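Local coordinates for protein putative primosome component (Streptococcus pyogenes serotype M3, PDB 2QGZ) that probably binds ATP through a P-loop NTPase domain and acts as a primosomal helicase loader that delivers the replicative helicase to DNA, at residues A[186-189]-A[190-193]; A[256-259]-A[260-263]. One frame throughout, in Å; residues are numbered along the deposited sequence.

Interaction 1 (A[186-189]-A[190-193]); sequences LLHF and PSFA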
loop_
_atom_site.group_PDB
_atom_site.type_symbol
_atom_site.label_atom_id
_atom_site.label_comp_id
_atom_site.label_asym_id
_atom_site.label_seq_id
_atom_site.Cartn_x
_atom_site.Cartn_y
_atom_site.Cartn_z
ATOM N N LEU A 186 -6.522 1.722 1.970
ATOM C CA LEU A 186 -5.986 0.396 1.698
ATOM C C LEU A 186 -6.858 -0.114 0.561
ATOM O O LEU A 186 -8.069 -0.225 0.697
ATOM C CB LEU A 186 -6.137 -0.487 2.934
ATOM C CG LEU A 186 -5.456 0.065 4.189
ATOM C CD1 LEU A 186 -6.023 -0.598 5.433
ATOM C CD2 LEU A 186 -3.972 -0.177 4.088
ATOM N N LEU A 187 -6.235 -0.426 -0.561
ATOM C CA LEU A 187 -6.973 -0.859 -1.731
ATOM C C LEU A 187 -6.486 -2.178 -2.318
ATOM O O LEU A 187 -5.292 -2.366 -2.532
ATOM C CB LEU A 187 -6.889 0.262 -2.769
ATOM C CG LEU A 187 -7.335 0.080 -4.213
ATOM C CD1 LEU A 187 -7.704 1.440 -4.784
ATOM C CD2 LEU A 187 -6.222 -0.574 -5.031
ATOM N N HIS A 188 -7.411 -3.098 -2.569
ATOM C CA HIS A 188 -7.044 -4.381 -3.158
ATOM C C HIS A 188 -7.042 -4.154 -4.668
ATOM O O HIS A 188 -8.096 -4.170 -5.302
ATOM C CB HIS A 188 -8.063 -5.458 -2.784
ATOM C CG HIS A 188 -7.653 -6.838 -3.196
ATOM N ND1 HIS A 188 -8.376 -7.595 -4.092
ATOM C CD2 HIS A 188 -6.583 -7.591 -2.842
ATOM C CE1 HIS A 188 -7.770 -8.757 -4.272
ATOM N NE2 HIS A 188 -6.680 -8.779 -3.525
ATOM N N PHE A 189 -5.853 -3.947 -5.232
ATOM C CA PHE A 189 -5.710 -3.662 -6.658
ATOM C C PHE A 189 -6.477 -4.552 -7.642
ATOM O O PHE A 189 -7.241 -4.045 -8.467
ATOM C CB PHE A 189 -4.231 -3.635 -7.066
ATOM C CG PHE A 189 -4.009 -3.036 -8.420
ATOM C CD1 PHE A 189 -4.237 -1.681 -8.636
ATOM C CD2 PHE A 189 -3.641 -3.836 -9.500
ATOM C CE1 PHE A 189 -4.109 -1.131 -9.908
ATOM C CE2 PHE A 189 -3.508 -3.294 -10.781
ATOM C CZ PHE A 189 -3.744 -1.943 -10.984
ATOM N N PRO A 190 -6.274 -5.880 -7.588
ATOM C CA PRO A 190 -6.992 -6.769 -8.514
ATOM C C PRO A 190 -8.504 -6.493 -8.594
ATOM O O PRO A 190 -9.097 -6.591 -9.668
ATOM C CB PRO A 190 -6.678 -8.156 -7.969
ATOM C CG PRO A 190 -5.281 -7.983 -7.440
ATOM C CD PRO A 190 -5.366 -6.651 -6.718
ATOM N N SER A 191 -9.121 -6.141 -7.467
ATOM C CA SER A 191 -10.556 -5.853 -7.440
ATOM C C SER A 191 -10.864 -4.450 -7.945
ATOM O O SER A 191 -11.899 -4.222 -8.564
ATOM C CB SER A 191 -11.112 -6.005 -6.025
ATOM O OG SER A 191 -10.935 -7.329 -5.563
ATOM N N PHE A 192 -9.969 -3.510 -7.667
ATOM C CA PHE A 192 -10.145 -2.133 -8.107
ATOM C C PHE A 192 -10.044 -2.081 -9.632
ATOM O O PHE A 192 -10.838 -1.419 -10.290
ATOM C CB PHE A 192 -9.062 -1.255 -7.482
ATOM C CG PHE A 192 -9.051 0.159 -7.982
ATOM C CD1 PHE A 192 -9.951 1.092 -7.486
ATOM C CD2 PHE A 192 -8.116 0.562 -8.934
ATOM C CE1 PHE A 192 -9.919 2.416 -7.928
ATOM C CE2 PHE A 192 -8.073 1.882 -9.387
ATOM C CZ PHE A 192 -8.975 2.813 -8.882
ATOM N N ALA A 193 -9.060 -2.790 -10.181
ATOM C CA ALA A 193 -8.848 -2.826 -11.622
ATOM C C ALA A 193 -10.119 -3.276 -12.330
ATOM O O ALA A 193 -10.615 -2.589 -13.226
ATOM C CB ALA A 193 -7.696 -3.771 -11.961
#

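Interaction 2 (A[256-259]-A[260-263]); sequences NYSF and ADLE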
loop_
_atom_site.group_PDB
_atom_site.type_symbol
_atom_site.label_atom_id
_atom_site.label_comp_id
_atom_site.label_asym_id
_atom_site.label_seq_id
_atom_site.Cartn_x
_atom_site.Cartn_y
_atom_site.Cartn_z
ATOM N N ASN A 256 3.463 -10.416 -4.822
ATOM C CA ASN A 256 4.055 -11.746 -4.726
ATOM C C ASN A 256 5.376 -11.725 -5.494
ATOM O O ASN A 256 6.188 -12.643 -5.374
ATOM C CB ASN A 256 3.134 -12.802 -5.338
ATOM C CG ASN A 256 1.860 -12.998 -4.547
ATOM O OD1 ASN A 256 1.900 -13.263 -3.349
ATOM N ND2 ASN A 256 0.721 -12.875 -5.214
ATOM N N TYR A 257 5.591 -10.656 -6.262
ATOM C CA TYR A 257 6.791 -10.519 -7.079
ATOM C C TYR A 257 7.659 -9.333 -6.693
ATOM O O TYR A 257 7.161 -8.305 -6.241
ATOM C CB TYR A 257 6.406 -10.348 -8.554
ATOM C CG TYR A 257 5.353 -11.313 -9.052
ATOM C CD1 TYR A 257 5.650 -12.667 -9.253
ATOM C CD2 TYR A 257 4.051 -10.877 -9.305
ATOM C CE1 TYR A 257 4.670 -13.559 -9.695
ATOM C CE2 TYR A 257 3.067 -11.761 -9.744
ATOM C CZ TYR A 257 3.383 -13.097 -9.936
ATOM O OH TYR A 257 2.403 -13.968 -10.355
ATOM N N SER A 258 8.962 -9.479 -6.902
ATOM C CA SER A 258 9.922 -8.417 -6.630
ATOM C C SER A 258 9.807 -7.461 -7.814
ATOM O O SER A 258 9.041 -7.725 -8.741
ATOM C CB SER A 258 11.337 -8.986 -6.591
ATOM O OG SER A 258 11.710 -9.476 -7.872
ATOM N N PHE A 259 10.561 -6.364 -7.791
ATOM C CA PHE A 259 10.521 -5.405 -8.890
ATOM C C PHE A 259 10.772 -6.104 -10.215
ATOM O O PHE A 259 9.920 -6.099 -11.107
ATOM C CB PHE A 259 11.579 -4.316 -8.712
ATOM C CG PHE A 259 11.180 -3.225 -7.767
ATOM C CD1 PHE A 259 9.835 -2.927 -7.546
ATOM C CD2 PHE A 259 12.150 -2.463 -7.127
ATOM C CE1 PHE A 259 9.467 -1.886 -6.706
ATOM C CE2 PHE A 259 11.793 -1.422 -6.286
ATOM C CZ PHE A 259 10.448 -1.132 -6.075
ATOM N N ALA A 260 11.947 -6.715 -10.326
ATOM C CA ALA A 260 12.361 -7.413 -11.534
ATOM C C ALA A 260 11.359 -8.456 -12.014
ATOM O O ALA A 260 11.104 -8.560 -13.210
ATOM C CB ALA A 260 13.719 -8.057 -11.310
ATOM N N ASP A 261 10.800 -9.227 -11.086
ATOM C CA ASP A 261 9.826 -10.258 -11.436
ATOM C C ASP A 261 8.477 -9.665 -11.832
ATOM O O ASP A 261 7.763 -10.232 -12.663
ATOM C CB ASP A 261 9.616 -11.231 -10.265
ATOM C CG ASP A 261 10.584 -12.414 -10.288
ATOM O OD1 ASP A 261 11.814 -12.207 -10.156
ATOM O OD2 ASP A 261 10.102 -13.562 -10.434
ATOM N N LEU A 262 8.119 -8.535 -11.229
ATOM C CA LEU A 262 6.843 -7.899 -11.536
ATOM C C LEU A 262 6.860 -7.370 -12.959
ATOM O O LEU A 262 5.886 -7.508 -13.697
ATOM C CB LEU A 262 6.560 -6.743 -10.576
ATOM C CG LEU A 262 5.273 -5.980 -10.906
ATOM C CD1 LEU A 262 4.086 -6.938 -10.855
ATOM C CD2 LEU A 262 5.087 -4.819 -9.943
ATOM N N GLU A 263 7.977 -6.761 -13.336
ATOM C CA GLU A 263 8.115 -6.209 -14.671
ATOM C C GLU A 263 8.148 -7.327 -15.710
ATOM O O GLU A 263 7.398 -7.302 -16.688
ATOM C CB GLU A 263 9.391 -5.371 -14.764
ATOM C CG GLU A 263 9.488 -4.569 -16.047
ATOM C CD GLU A 263 10.648 -3.590 -16.046
ATOM O OE1 GLU A 263 10.715 -2.758 -16.977
ATOM O OE2 GLU A 263 11.490 -3.652 -15.123
HETATM O O HOH W 1 13.755 -6.914 -8.364
#

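Interaction 1 (A[186-189]-A[190-193])
H188 and S191 meet at the point where strand 184-188 gives way to helix 189-197, and the polar contacts come first. ND1 of the imidazole lies 3.0 Å from OG of S191 in a nearly straight hydrogen bond (163°), whose donor could be either atom. With CG of H188 anti to its own backbone N (chi1 -172°), the ring swings forward over the start of the helix; OG of S191 then comes in at the ring edge. H188 sits at the N-cap, and its carbonyl O starts the helical bonding: it accepts a hydrogen bond from N of F192 at 3.1 Å, within the carbonyl plane, and a weaker one from N of S191. One residue along, N of A193 bonds O of F189 at 2.8 Å, almost straight.

CH-pi contacts make up the second group. CD of P190 stands over the centre of the H188 imidazole, 4.0 Å from its centroid, so the ring is covered on one face by proline and gripped at its edge by serine. NE2 has a further, weak bond to D222. On the buried side, CD1 of L187 lies over one face of the F192 ring, displaced from the ring centre, 3.5 Å from CD1 of F192.

Plain apolar packing is looser: CE2 of F189 comes to 4.4 Å from CB of A193. F189 and F192 also touch L237 and I240, respectively, of helix 237-247. The whole is a strand-to-helix junction at the C-terminal end of a parallel sheet strand, as expected in the alpha/beta core of a P-loop NTPase.

Interaction 2 (A[256-259]-A[260-263])
S258 turns OG into the cleft between its own backbone N and carbonyl carbon (chi1 65°), which carries the hydroxyl over the first turn of helix 259-263 and within range of D261. Y257 takes a different torsion: the backbone sets its CB against the helix, and chi1 -46°, with CG anti to the carbonyl carbon, leads the phenol ring away.

At the N-cap, OG of S258 accepts a hydrogen bond from N of D261 at 3.3 Å, long and weak though nearly straight (163°). A water joins the cap from another direction. It accepts a hydrogen bond from N of A260 at 2.7 Å and makes a weak one with OG of S258, linking serine to an amide that the hydroxyl itself does not bind. Behind the cap the regular helix bonds begin: N of L262 reaches O of S258 at 2.8 Å, and N of E263 reaches O of F259 at 3.0 Å.

The apolar part is small. CB of Y257 rests 3.7 Å from CB of D261 and 4.1 Å from CB of L262, so the residue before the cap packs on the first turn through its methylene. L262 and F259 meet M282 of helix 281-288, while E263 extends its carboxylate to a salt bridge with R286. The backbone N of F259 is bonded to E291.

Serine oxygen, water and the E291 carboxylate thus serve the first amides of the helix between them. Aspartate in the first turn places negative charge near the positive end of the helix dipole, an arrangement that is probably favourable and might lower the acid's pKa.

Interactions 1 and 2 are two solutions to one problem, starting a helix just after a strand of the same parallel sheet. Their strands, 184-188 and 251-255, flank strand 217-221, and the centres of the two contacts are 18 Å apart, with nearest atoms about 8 Å apart and no touch. In 186-193 the N-cap histidine bonds a first-turn serine by side chain, without a side-chain capping bond; in 256-263 serine, a water and E291 take the first amides. Interaction 1 is the more buried, and the side chain of H188 approaches, but does not contact, what is probably the Walker A loop, which includes G159, K165 and S166. Interaction 2 is a surface contact, 15 Å from the chain centre.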